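Local coordinates for molybdopterin-guanine dinucleotide biosynthesis protein B (Bacillus subtilis subsp. spizizenii, PDB 4OYH) that probably binds GTP and hydrolyses it weakly, and may act as an adapter in making and using the molybdopterin guanine dinucleotide form of the molybdenum cofactor, at residues Ile121-Glu124 with Lys125-Glu129. The protein carries 2 engineered substitutions. Residues are numbered along the deposited sequence; the frame is centred on the assembly and turned at random.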
loop_
_atom_site.group_PDB
_atom_site.type_symbol
_atom_site.label_atom_id
_atom_site.label_comp_id
_atom_site.label_asym_id
_atom_site.label_seq_id
_atom_site.Cartn_x
_atom_site.Cartn_y
_atom_site.Cartn_z
ATOM N N ILE A 121 -12.719 23.889 4.153
ATOM C CA ILE A 121 -12.858 24.237 5.575
ATOM C C ILE A 121 -12.050 25.501 5.891
ATOM O O ILE A 121 -10.847 25.548 5.646
ATOM C CB ILE A 121 -12.335 23.181 6.519
ATOM C CG1 ILE A 121 -12.531 21.768 5.981
ATOM C CG2 ILE A 121 -12.953 23.375 7.908
ATOM C CD1 ILE A 121 -13.920 21.366 5.805
ATOM N N LEU A 122 -12.735 26.531 6.366
ATOM C CA LEU A 122 -12.125 27.783 6.809
ATOM C C LEU A 122 -12.093 27.877 8.327
ATOM O O LEU A 122 -13.128 27.742 8.981
ATOM C CB LEU A 122 -12.903 28.968 6.254
ATOM C CG LEU A 122 -12.452 29.556 4.919
ATOM C CD1 LEU A 122 -11.474 28.689 4.210
ATOM C CD2 LEU A 122 -13.632 29.783 4.071
ATOM N N SER A 123 -10.906 28.074 8.887
ATOM C CA SER A 123 -10.803 28.414 10.311
ATOM C C SER A 123 -11.113 29.900 10.475
ATOM O O SER A 123 -11.714 30.297 11.461
ATOM C CB SER A 123 -9.420 28.074 10.887
ATOM O OG SER A 123 -8.408 28.932 10.384
ATOM N N GLU A 124 -10.745 30.697 9.472
ATOM C CA GLU A 124 -10.931 32.150 9.485
ATOM C C GLU A 124 -11.275 32.663 8.080
ATOM O O GLU A 124 -10.785 32.133 7.078
ATOM C CB GLU A 124 -9.650 32.846 9.992
ATOM C CG GLU A 124 -9.824 34.334 10.341
ATOM C CD GLU A 124 -9.719 34.631 11.846
ATOM O OE1 GLU A 124 -10.191 35.717 12.278
ATOM O OE2 GLU A 124 -9.165 33.789 12.596
ATOM N N LYS A 125 -12.071 33.726 8.013
ATOM C CA LYS A 125 -12.548 34.251 6.746
ATOM C C LYS A 125 -11.419 34.479 5.784
ATOM O O LYS A 125 -11.609 34.397 4.575
ATOM C CB LYS A 125 -13.311 35.554 6.964
ATOM C CG LYS A 125 -13.990 36.094 5.711
ATOM C CD LYS A 125 -13.481 37.479 5.323
ATOM C CE LYS A 125 -14.077 38.583 6.203
ATOM N NZ LYS A 125 -13.791 38.417 7.664
ATOM N N GLU A 126 -10.233 34.737 6.315
ATOM C CA GLU A 126 -9.073 35.043 5.489
ATOM C C GLU A 126 -8.303 33.777 5.135
ATOM O O GLU A 126 -7.244 33.848 4.496
ATOM C CB GLU A 126 -8.155 36.052 6.199
ATOM C CG GLU A 126 -7.123 36.753 5.276
ATOM C CD GLU A 126 -7.700 37.917 4.465
ATOM O OE1 GLU A 126 -8.066 38.954 5.072
ATOM O OE2 GLU A 126 -7.773 37.795 3.220
ATOM N N ASP A 127 -8.821 32.614 5.533
ATOM C CA ASP A 127 -8.248 31.357 5.039
ATOM C C ASP A 127 -8.513 31.182 3.532
ATOM O O ASP A 127 -7.622 30.746 2.796
ATOM C CB ASP A 127 -8.794 30.139 5.784
ATOM C CG ASP A 127 -8.094 29.887 7.111
ATOM O OD1 ASP A 127 -6.975 30.402 7.346
ATOM O OD2 ASP A 127 -8.676 29.152 7.927
ATOM N N LEU A 128 -9.712 31.543 3.074
ATOM C CA LEU A 128 -10.119 31.262 1.691
ATOM C C LEU A 128 -9.177 31.860 0.658
ATOM O O LEU A 128 -9.113 31.372 -0.463
ATOM C CB LEU A 128 -11.536 31.769 1.427
ATOM C CG LEU A 128 -12.282 31.098 0.261
ATOM C CD1 LEU A 128 -12.469 29.597 0.452
ATOM C CD2 LEU A 128 -13.638 31.741 0.072
ATOM N N GLU A 129 -8.427 32.891 1.039
ATOM C CA GLU A 129 -7.491 33.532 0.125
ATOM C C GLU A 129 -6.324 32.644 -0.225
ATOM O O GLU A 129 -6.124 32.317 -1.392
ATOM C CB GLU A 129 -6.976 34.836 0.723
ATOM C CG GLU A 129 -7.802 36.048 0.316
ATOM C CD GLU A 129 -9.297 35.781 0.373
ATOM O OE1 GLU A 129 -9.948 35.896 -0.686
ATOM O OE2 GLU A 129 -9.812 35.451 1.469
#
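D127 reaches back across the turn to the end of strand 118-122, touching L122, S123 and E124. Its CB lies 3.4 Å from CD1 of L122 and also beside O of E124. CG swings to the side of its own backbone N, opposite the carbonyl carbon (chi1 -82°), which brings it 3.4 Å from OG of S123. OD1 skirts that hydroxyl, 3.7 Å from OG. OD2 takes the backbone N of S123 at 2.7 Å, nearly in line with its C-O bond, while N of E124 comes from well above the carboxylate plane, 3.0 Å from OD2. The hydroxyl OG of S123 bonds to the same OD2. This is the strand-to-helix turn of a beta-alpha-beta unit in the P-loop NTPase fold, leading into the short helix 127-130, with S123 near S21 of the probable GTP site. An alanine in place of D127 would probably leave the amides of S123 and E124 and the S123 hydroxyl without their shared acceptor. E124-D127 is a type I turn, closed by N of D127 on O of E124 at 2.5 Å. Past it, CD2 of L122 packs against CD1 of L128 at 3.8 Å, and L122 also touches I139 and Y141.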